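Local structure of bifunctional protein PutA (Bdellovibrio bacteriovorus, 5UR2) at the N-propargylglycine-modified flavin adenine dinucleotide site and the interface of chains A and B. The protein catalyses the two-step oxidation of L-proline to L-glutamate, pairing an FAD-dependent proline dehydrogenase with an NAD-dependent L-glutamate gamma-semialdehyde dehydrogenase in one chain. Numbering follows the deposited sequence. Chains: chain A/B, Bifunctional protein PutA.

Contact 1 is the flavin site of the proline dehydrogenase part. Contact 2 is a patch of the dimer interface built by the aldehyde dehydrogenase part. Their centres lie about 42 Å apart, and they share no residue or secondary-structure element. The centre of contact 1 is about 42 Å from A:Cys780, the predicted catalytic cysteine of the second reaction. Contact 2 is much nearer to that second active site, with its centre about 12 Å from A:Glu746. Dimerisation at this patch therefore involves the second catalytic part, while the flavin is bound within one chain.

Contact 1: the N-propargylglycine-modified flavin adenine dinucleotide site. Residues chain A 198, 239-240, 271, 273, 302-305, 307, 324-327, 330, 353-356, 382, 403, 422, 427, 429. With P5F (N-propargylglycine-modified flavin adenine dinucleotide), chain C.
This is the FAD site of the proline dehydrogenase barrel, trapped after mechanism-based inactivation by N-propargylglycine. A three-carbon bridge, C22-C21-C23, runs from flavin N5 to A:Lys198, whose NZ is bonded to C23 at 1.4 Å. The lysine chain bends at CG (chi2 84°) and is extended beyond it. Carboxylate oxygen OD2 of A:Asp239 forms a salt bridge to this NZ at 3.3 Å. It may stabilise positive charge on the linkage.

The pyrimidine edge of the flavin is read by polar groups. Backbone N and O of A:Met240 pair with O4 and N3. Flavin O2 is gripped by two donors, the amide NE2 of A:Gln273 at 2.7 Å and backbone N of A:Ala305. These N-H groups could stabilise negative charge on the reduced flavin. A:Val302 lays CG2 over the face of the pyrimidine ring. A:Leu382 sets CD2 over the dimethylbenzene ring, and A:Tyr403 meets that ring edge-to-face, with planes 62° apart.

Carbonyl O of A:Gly304 accepts from three hydroxyls: ribityl O3' and ribose O2B and O3B. It thereby ties the ribityl chain to the adenosine ribose where the cofactor bends at the pyrophosphate. Alpha-phosphate oxygen O1A takes salt bridges from two lysines, 2.7 Å from A:Lys303 NZ and 3.1 Å from A:Lys327 NZ. A:Ser354 OG donates to O1P of the other phosphate at 2.8 Å.

The adenine is sandwiched. A:Trp307 stacks on one face, its five-membered ring tilted 26° from the six-membered ring of the P5F adenine. CA and CG of A:Lys327 press on the other face. A:Ser330 OG donates to N3A at 2.8 Å, and N6A donates to A:Thr325 O from above the carbonyl plane. A:Trp307 is itself held by NE1 donating to A:Tyr324 O.

The flavin lies against barrel strands 268-273, 298-302, 349-353, 379-382 and 400-406, and the adenine sits between the starts of helices 307-317 and 327-343.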
loop_
_atom_site.group_PDB
_atom_site.type_symbol
_atom_site.label_atom_id
_atom_site.label_comp_id
_atom_site.label_asym_id
_atom_site.label_seq_id
_atom_site.Cartn_x
_atom_site.Cartn_y
_atom_site.Cartn_z
ATOM N N LYS A 198 -22.763 0.710 46.336
ATOM C CA LYS A 198 -22.341 0.362 44.979
ATOM C C LYS A 198 -22.098 -1.131 44.987
ATOM O O LYS A 198 -21.149 -1.639 45.670
ATOM C CB LYS A 198 -21.111 1.192 44.562
ATOM C CG LYS A 198 -21.146 2.225 43.440
ATOM C CD LYS A 198 -21.613 3.660 43.634
ATOM C CE LYS A 198 -22.115 4.426 42.410
ATOM N NZ LYS A 198 -22.509 5.844 42.492
ATOM N N ASP A 239 -27.249 1.547 44.379
ATOM C CA ASP A 239 -27.023 2.347 43.183
ATOM C C ASP A 239 -27.070 1.446 41.951
ATOM O O ASP A 239 -27.049 0.215 42.049
ATOM C CB ASP A 239 -25.661 3.057 43.248
ATOM C CG ASP A 239 -25.588 4.160 44.331
ATOM O OD1 ASP A 239 -26.631 4.730 44.760
ATOM O OD2 ASP A 239 -24.446 4.456 44.767
ATOM N N MET A 240 -27.105 2.062 40.769
ATOM C CA MET A 240 -27.011 1.320 39.518
ATOM C C MET A 240 -25.766 1.761 38.765
ATOM O O MET A 240 -25.585 2.953 38.481
ATOM C CB MET A 240 -28.254 1.502 38.629
ATOM C CG MET A 240 -28.244 0.622 37.374
ATOM S SD MET A 240 -28.206 -1.137 37.823
ATOM C CE MET A 240 -29.913 -1.388 38.360
ATOM N N VAL A 271 -31.875 1.920 41.929
ATOM C CA VAL A 271 -31.770 2.951 40.901
ATOM C C VAL A 271 -32.222 2.392 39.553
ATOM O O VAL A 271 -31.888 1.255 39.199
ATOM C CB VAL A 271 -30.325 3.465 40.812
ATOM C CG1 VAL A 271 -30.164 4.379 39.601
ATOM C CG2 VAL A 271 -29.934 4.161 42.099
ATOM N N GLN A 273 -32.188 3.796 35.440
ATOM C CA GLN A 273 -31.609 4.829 34.581
ATOM C C GLN A 273 -32.483 4.990 33.347
ATOM O O GLN A 273 -32.510 4.115 32.473
ATOM C CB GLN A 273 -30.175 4.468 34.188
ATOM C CG GLN A 273 -29.237 4.238 35.390
ATOM C CD GLN A 273 -28.234 3.126 35.118
ATOM O OE1 GLN A 273 -28.577 2.088 34.544
ATOM N NE2 GLN A 273 -26.980 3.353 35.501
ATOM N N VAL A 302 -33.171 7.989 37.797
ATOM C CA VAL A 302 -32.157 8.905 37.296
ATOM C C VAL A 302 -32.187 8.830 35.777
ATOM O O VAL A 302 -32.933 8.043 35.188
ATOM C CB VAL A 302 -30.745 8.590 37.843
ATOM C CG1 VAL A 302 -30.796 8.367 39.351
ATOM C CG2 VAL A 302 -30.126 7.390 37.144
ATOM N N LYS A 303 -31.400 9.696 35.135
ATOM C CA LYS A 303 -31.251 9.529 33.697
ATOM C C LYS A 303 -30.108 8.564 33.395
ATOM O O LYS A 303 -30.320 7.553 32.714
ATOM C CB LYS A 303 -31.086 10.898 33.015
ATOM C CG LYS A 303 -32.411 11.662 33.075
ATOM C CD LYS A 303 -32.393 13.050 32.493
ATOM C CE LYS A 303 -33.690 13.760 32.857
ATOM N NZ LYS A 303 -33.703 15.186 32.443
ATOM N N GLY A 304 -28.909 8.832 33.922
ATOM C CA GLY A 304 -27.803 7.884 33.796
ATOM C C GLY A 304 -26.446 8.555 33.707
ATOM O O GLY A 304 -26.350 9.611 33.073
ATOM N N ALA A 305 -25.403 7.959 34.317
ATOM C CA ALA A 305 -24.084 8.571 34.483
ATOM C C ALA A 305 -23.020 8.097 33.489
ATOM O O ALA A 305 -21.921 8.666 33.474
ATOM C CB ALA A 305 -23.556 8.313 35.909
ATOM N N TRP A 307 -23.056 7.674 29.905
ATOM C CA TRP A 307 -23.545 7.725 28.528
ATOM C C TRP A 307 -22.411 7.553 27.520
ATOM O O TRP A 307 -22.433 6.615 26.711
ATOM C CB TRP A 307 -24.316 9.022 28.264
ATOM C CG TRP A 307 -24.987 9.013 26.903
ATOM C CD1 TRP A 307 -26.226 8.513 26.596
ATOM C CD2 TRP A 307 -24.442 9.521 25.665
ATOM N NE1 TRP A 307 -26.491 8.690 25.253
ATOM C CE2 TRP A 307 -25.418 9.305 24.659
ATOM C CE3 TRP A 307 -23.225 10.135 25.315
ATOM C CZ2 TRP A 307 -25.217 9.677 23.322
ATOM C CZ3 TRP A 307 -23.020 10.509 23.982
ATOM C CH2 TRP A 307 -24.022 10.288 23.003
ATOM N N TYR A 324 -30.353 5.337 24.767
ATOM C CA TYR A 324 -30.783 6.257 23.719
ATOM C C TYR A 324 -29.621 7.167 23.336
ATOM O O TYR A 324 -28.761 7.489 24.164
ATOM C CB TYR A 324 -31.954 7.126 24.196
ATOM C CG TYR A 324 -33.169 6.352 24.636
ATOM C CD1 TYR A 324 -33.962 5.689 23.704
ATOM C CD2 TYR A 324 -33.538 6.295 25.980
ATOM C CE1 TYR A 324 -35.090 4.964 24.103
ATOM C CE2 TYR A 324 -34.652 5.582 26.389
ATOM C CZ TYR A 324 -35.430 4.925 25.443
ATOM O OH TYR A 324 -36.539 4.214 25.833
ATOM N N THR A 325 -29.579 7.585 22.065
ATOM C CA THR A 325 -28.523 8.497 21.642
ATOM C C THR A 325 -29.074 9.842 21.199
ATOM O O THR A 325 -28.303 10.709 20.770
ATOM C CB THR A 325 -27.639 7.867 20.542
ATOM O OG1 THR A 325 -28.426 7.391 19.449
ATOM C CG2 THR A 325 -26.858 6.696 21.107
ATOM N N ASN A 326 -30.377 10.050 21.326
ATOM C CA ASN A 326 -31.003 11.359 21.241
ATOM C C ASN A 326 -31.475 11.728 22.644
ATOM O O ASN A 326 -32.253 10.989 23.252
ATOM C CB ASN A 326 -32.168 11.324 20.251
ATOM C CG ASN A 326 -33.031 12.572 20.300
ATOM O OD1 ASN A 326 -32.681 13.570 20.938
ATOM N ND2 ASN A 326 -34.177 12.523 19.602
ATOM N N LYS A 327 -31.012 12.868 23.155
ATOM C CA LYS A 327 -31.267 13.175 24.558
ATOM C C LYS A 327 -32.759 13.369 24.836
ATOM O O LYS A 327 -33.230 13.063 25.938
ATOM C CB LYS A 327 -30.447 14.396 24.981
ATOM C CG LYS A 327 -30.325 14.551 26.492
ATOM C CD LYS A 327 -31.212 15.664 26.988
ATOM C CE LYS A 327 -31.119 15.795 28.502
ATOM N NZ LYS A 327 -32.034 16.857 28.974
ATOM N N SER A 330 -34.248 10.277 26.133
ATOM C CA SER A 330 -34.030 10.047 27.557
ATOM C C SER A 330 -34.999 10.874 28.399
ATOM O O SER A 330 -35.607 10.358 29.342
ATOM C CB SER A 330 -32.586 10.360 27.928
ATOM O OG SER A 330 -31.696 9.447 27.313
ATOM N N ALA A 353 -34.661 11.965 40.843
ATOM C CA ALA A 353 -33.318 12.544 40.882
ATOM C C ALA A 353 -33.033 13.201 39.535
ATOM O O ALA A 353 -32.834 12.501 38.535
ATOM C CB ALA A 353 -32.273 11.476 41.196
ATOM N N SER A 354 -33.031 14.538 39.512
ATOM C CA SER A 354 -32.825 15.361 38.321
ATOM C C SER A 354 -32.669 16.819 38.736
ATOM O O SER A 354 -33.341 17.267 39.665
ATOM C CB SER A 354 -34.014 15.243 37.360
ATOM O OG SER A 354 -33.856 16.062 36.212
ATOM N N HIS A 355 -31.805 17.554 38.037
ATOM C CA HIS A 355 -31.679 19.000 38.203
ATOM C C HIS A 355 -32.389 19.761 37.093
ATOM O O HIS A 355 -32.301 20.994 37.027
ATOM C CB HIS A 355 -30.206 19.400 38.267
ATOM C CG HIS A 355 -29.386 18.518 39.156
ATOM N ND1 HIS A 355 -28.806 17.350 38.709
ATOM C CD2 HIS A 355 -29.048 18.628 40.464
ATOM C CE1 HIS A 355 -28.147 16.777 39.704
ATOM N NE2 HIS A 355 -28.272 17.536 40.778
ATOM N N ASN A 356 -33.114 19.050 36.241
ATOM C CA ASN A 356 -33.748 19.614 35.057
ATOM C C ASN A 356 -35.144 20.112 35.435
ATOM O O ASN A 356 -36.006 19.315 35.821
ATOM C CB ASN A 356 -33.797 18.526 33.979
ATOM C CG ASN A 356 -34.453 18.981 32.685
ATOM O OD1 ASN A 356 -35.386 19.779 32.689
ATOM N ND2 ASN A 356 -34.014 18.396 31.569
ATOM N N LEU A 382 -27.616 16.397 43.488
ATOM C CA LEU A 382 -26.263 16.219 43.970
ATOM C C LEU A 382 -25.900 17.370 44.892
ATOM O O LEU A 382 -26.204 18.534 44.605
ATOM C CB LEU A 382 -25.287 16.152 42.801
ATOM C CG LEU A 382 -25.548 15.092 41.723
ATOM C CD1 LEU A 382 -24.480 15.218 40.651
ATOM C CD2 LEU A 382 -25.613 13.649 42.272
ATOM N N TYR A 403 -27.651 13.955 47.382
ATOM C CA TYR A 403 -26.633 12.917 47.258
ATOM C C TYR A 403 -25.338 13.420 47.887
ATOM O O TYR A 403 -24.756 14.391 47.401
ATOM C CB TYR A 403 -26.404 12.561 45.795
ATOM C CG TYR A 403 -25.591 11.305 45.602
ATOM C CD1 TYR A 403 -26.182 10.056 45.718
ATOM C CD2 TYR A 403 -24.227 11.368 45.303
ATOM C CE1 TYR A 403 -25.441 8.883 45.534
ATOM C CE2 TYR A 403 -23.474 10.196 45.118
ATOM C CZ TYR A 403 -24.091 8.966 45.232
ATOM O OH TYR A 403 -23.374 7.804 45.056
ATOM N N GLU A 422 -20.272 16.187 32.973
ATOM C CA GLU A 422 -21.717 16.351 32.832
ATOM C C GLU A 422 -22.088 17.808 32.618
ATOM O O GLU A 422 -22.876 18.128 31.727
ATOM C CB GLU A 422 -22.437 15.804 34.062
ATOM C CG GLU A 422 -22.459 14.292 34.127
ATOM C CD GLU A 422 -23.384 13.650 33.101
ATOM O OE1 GLU A 422 -24.307 14.332 32.577
ATOM O OE2 GLU A 422 -23.146 12.454 32.807
ATOM N N GLU A 427 -25.500 18.528 25.854
ATOM C CA GLU A 427 -26.891 18.215 26.136
ATOM C C GLU A 427 -27.312 18.610 27.542
ATOM O O GLU A 427 -28.470 18.385 27.906
ATOM C CB GLU A 427 -27.131 16.716 25.939
ATOM C CG GLU A 427 -26.572 16.228 24.630
ATOM C CD GLU A 427 -27.234 16.890 23.447
ATOM O OE1 GLU A 427 -28.424 17.260 23.564
ATOM O OE2 GLU A 427 -26.541 17.096 22.426
ATOM N N TRP A 429 -28.917 20.223 30.525
ATOM C CA TRP A 429 -29.996 21.192 30.696
ATOM C C TRP A 429 -29.510 22.385 31.489
ATOM O O TRP A 429 -29.804 23.532 31.138
ATOM C CB TRP A 429 -31.217 20.561 31.387
ATOM C CG TRP A 429 -32.433 21.465 31.378
ATOM C CD1 TRP A 429 -33.439 21.494 30.440
ATOM C CD2 TRP A 429 -32.760 22.484 32.339
ATOM N NE1 TRP A 429 -34.371 22.469 30.765
ATOM C CE2 TRP A 429 -33.974 23.090 31.920
ATOM C CE3 TRP A 429 -32.151 22.938 33.515
ATOM C CZ2 TRP A 429 -34.579 24.122 32.634
ATOM C CZ3 TRP A 429 -32.756 23.971 34.223
ATOM C CH2 TRP A 429 -33.952 24.556 33.772
HETATM P PA P5F C . -30.217 16.653 32.293
HETATM O O1A P5F C . -31.724 16.936 32.034
HETATM O O2A P5F C . -29.250 17.565 31.763
HETATM O O5B P5F C . -29.752 15.383 31.660
HETATM C C5B P5F C . -28.424 14.917 31.479
HETATM C C4B P5F C . -28.479 13.436 31.083
HETATM O O4B P5F C . -29.063 13.156 29.823
HETATM C C3B P5F C . -27.139 12.768 30.997
HETATM O O3B P5F C . -26.579 12.530 32.224
HETATM C C2B P5F C . -27.453 11.535 30.235
HETATM O O2B P5F C . -27.926 10.557 31.077
HETATM C C1B P5F C . -28.501 11.987 29.276
HETATM N N9A P5F C . -27.969 12.242 27.934
HETATM C C8A P5F C . -26.965 13.122 27.563
HETATM N N7A P5F C . -26.779 13.070 26.244
HETATM C C5A P5F C . -27.642 12.150 25.673
HETATM C C6A P5F C . -27.886 11.700 24.367
HETATM N N6A P5F C . -27.154 12.208 23.242
HETATM N N1A P5F C . -28.831 10.768 24.142
HETATM C C2A P5F C . -29.550 10.258 25.177
HETATM N N3A P5F C . -29.345 10.674 26.464
HETATM C C4A P5F C . -28.416 11.603 26.749
HETATM N N1 P5F C . -26.627 7.880 37.440
HETATM C C2 P5F C . -26.561 6.447 37.296
HETATM O O2 P5F C . -26.464 5.914 36.041
HETATM N N3 P5F C . -26.585 5.578 38.422
HETATM C C4 P5F C . -26.681 6.090 39.733
HETATM O O4 P5F C . -26.705 5.215 40.809
HETATM C C4X P5F C . -26.750 7.591 39.900
HETATM N N5 P5F C . -26.738 8.182 41.232
HETATM C C5X P5F C . -27.340 9.517 41.315
HETATM C C6 P5F C . -27.972 9.932 42.596
HETATM C C7 P5F C . -28.593 11.195 42.704
HETATM C C7M P5F C . -29.230 11.572 44.022
HETATM C C8 P5F C . -28.617 12.071 41.572
HETATM C C8M P5F C . -29.276 13.420 41.657
HETATM C C9 P5F C . -28.017 11.683 40.344
HETATM C C9A P5F C . -27.357 10.350 40.232
HETATM N N10 P5F C . -26.820 9.867 38.948
HETATM C C10 P5F C . -26.721 8.436 38.786
HETATM C "C1'" P5F C . -26.535 10.763 37.800
HETATM C "C2'" P5F C . -27.782 11.037 36.957
HETATM O "O2'" P5F C . -28.171 9.862 36.344
HETATM C "C3'" P5F C . -27.590 12.156 35.920
HETATM O "O3'" P5F C . -26.477 11.845 35.150
HETATM C "C4'" P5F C . -27.421 13.535 36.552
HETATM O "O4'" P5F C . -28.171 13.580 37.724
HETATM C "C5'" P5F C . -27.766 14.720 35.638
HETATM O "O5'" P5F C . -28.982 14.557 34.942
HETATM P P P5F C . -30.171 15.630 34.899
HETATM O O1P P5F C . -31.658 15.114 34.852
HETATM O O2P P5F C . -29.677 16.540 36.078
HETATM O O3P P5F C . -29.666 16.629 33.690
HETATM C C21 P5F C . -24.479 7.361 42.282
HETATM C C22 P5F C . -25.580 7.811 41.639
HETATM C C23 P5F C . -23.681 6.108 41.863
HETATM O O HOH W 1 -31.194 12.556 36.153
#

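Contact 2: the interface of chains A and B. Residues chain A 925, 954, 958-959; chain B 627, 629, 967-968.
This patch belongs to a two-fold symmetric homodimer interface between aldehyde dehydrogenase parts. A loop of chain A packs on two strands of chain B, 623-631 and 965-973. The twin patch repeats the contact with the chains exchanged, so each loop is pinned to its partner. The patch hides 191 Å² of protein surface in all.

A:Asp959 is the polar centre. Its CG stands anti to the carbonyl carbon (chi1 -65°), and carboxylate oxygen OD2 accepts from two tyrosine hydroxyls. B:Tyr627 OH donates to A:Asp959 OD2 at 2.6 Å from above the carboxylate plane, crossing the acid obliquely with ring and carboxylate 60° apart. B:Tyr629 comes tip to tip, and its OH donates to the syn lone pair of A:Asp959 OD2 at 2.7 Å. The two tyrosines belong to the same strand but differ in chi1: CG of B:Tyr627 is anti to the backbone N (-168°), whereas CG of B:Tyr629 is anti to the carbonyl carbon. The two donors would be expected to favour an ionised carboxylate.

A:Pro958 brings CD over the centre of one face of the B:Tyr627 ring, 3.9 Å from its centroid. OD2 of A:Asp959 lies at the ring edge, in plane. The ring is therefore fixed by packing on its face as well as by its hydroxyl.

A:Lys954 adds an aliphatic contact. CG meets CE1 of B:Tyr627 at 3.7 Å, and CB packs on CG of B:Pro967. The chain bends at CG and runs past B:Pro967 toward B:Ala968. Its amine NZ donates to the carbonyl O of A:Gly925 in its own chain at 3.0 Å, approaching from above the carbonyl plane. This bond likely steadies the lysine stem along the partner.

A water joins the two chains: it lies 2.7 Å from A:Lys954 O, 3.0 Å from A:Asp959 N and 2.9 Å from B:Tyr627 OH.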
loop_
_atom_site.group_PDB
_atom_site.type_symbol
_atom_site.label_atom_id
_atom_site.label_comp_id
_atom_site.label_asym_id
_atom_site.label_seq_id
_atom_site.Cartn_x
_atom_site.Cartn_y
_atom_site.Cartn_z
ATOM N N GLY A 925 6.809 -4.593 18.430
ATOM C CA GLY A 925 5.959 -4.501 17.255
ATOM C C GLY A 925 4.532 -4.080 17.557
ATOM O O GLY A 925 3.874 -3.466 16.708
ATOM N N LYS A 954 3.118 -10.025 10.194
ATOM C CA LYS A 954 2.317 -8.957 10.778
ATOM C C LYS A 954 0.867 -9.258 10.423
ATOM O O LYS A 954 0.314 -8.660 9.494
ATOM C CB LYS A 954 2.769 -7.577 10.268
ATOM C CG LYS A 954 2.222 -6.401 11.097
ATOM C CD LYS A 954 2.614 -6.549 12.566
ATOM C CE LYS A 954 2.685 -5.192 13.258
ATOM N NZ LYS A 954 2.684 -5.382 14.742
ATOM N N PRO A 958 -2.273 -4.812 6.626
ATOM C CA PRO A 958 -2.299 -4.671 5.163
ATOM C C PRO A 958 -1.050 -5.164 4.449
ATOM O O PRO A 958 -1.008 -5.088 3.217
ATOM C CB PRO A 958 -2.468 -3.153 4.962
ATOM C CG PRO A 958 -1.804 -2.551 6.161
ATOM C CD PRO A 958 -2.079 -3.524 7.307
ATOM N N ASP A 959 -0.041 -5.682 5.154
ATOM C CA ASP A 959 1.115 -6.242 4.472
ATOM C C ASP A 959 1.123 -7.766 4.456
ATOM O O ASP A 959 1.901 -8.352 3.692
ATOM C CB ASP A 959 2.417 -5.741 5.119
ATOM C CG ASP A 959 2.605 -4.236 4.970
ATOM O OD1 ASP A 959 2.166 -3.681 3.931
ATOM O OD2 ASP A 959 3.182 -3.614 5.895
ATOM N N TYR B 627 -0.821 2.046 12.299
ATOM C CA TYR B 627 0.144 1.165 11.661
ATOM C C TYR B 627 1.272 2.031 11.112
ATOM O O TYR B 627 1.016 3.016 10.404
ATOM C CB TYR B 627 -0.550 0.359 10.557
ATOM C CG TYR B 627 0.199 -0.812 9.947
ATOM C CD1 TYR B 627 0.202 -2.063 10.569
ATOM C CD2 TYR B 627 0.829 -0.696 8.714
ATOM C CE1 TYR B 627 0.845 -3.141 9.999
ATOM C CE2 TYR B 627 1.477 -1.775 8.134
ATOM C CZ TYR B 627 1.474 -2.994 8.779
ATOM O OH TYR B 627 2.109 -4.074 8.211
ATOM N N TYR B 629 5.895 2.237 10.243
ATOM C CA TYR B 629 7.107 1.517 9.881
ATOM C C TYR B 629 8.282 2.025 10.711
ATOM O O TYR B 629 8.364 3.221 11.021
ATOM C CB TYR B 629 7.416 1.648 8.384
ATOM C CG TYR B 629 6.374 0.935 7.572
ATOM C CD1 TYR B 629 6.450 -0.436 7.358
ATOM C CD2 TYR B 629 5.275 1.620 7.082
ATOM C CE1 TYR B 629 5.462 -1.102 6.639
ATOM C CE2 TYR B 629 4.287 0.968 6.372
ATOM C CZ TYR B 629 4.388 -0.382 6.151
ATOM O OH TYR B 629 3.399 -1.002 5.442
ATOM N N PRO B 967 7.139 -3.415 10.114
ATOM C CA PRO B 967 5.827 -2.851 10.443
ATOM C C PRO B 967 5.620 -2.864 11.945
ATOM O O PRO B 967 6.110 -3.752 12.648
ATOM C CB PRO B 967 4.853 -3.814 9.757
ATOM C CG PRO B 967 5.587 -5.170 9.874
ATOM C CD PRO B 967 7.056 -4.840 9.703
ATOM N N ALA B 968 4.883 -1.872 12.437
ATOM C CA ALA B 968 4.563 -1.811 13.853
ATOM C C ALA B 968 3.187 -1.181 14.042
ATOM O O ALA B 968 2.655 -0.517 13.152
ATOM C CB ALA B 968 5.627 -1.026 14.634
HETATM O O HOH W 2 0.370 -6.424 8.006
#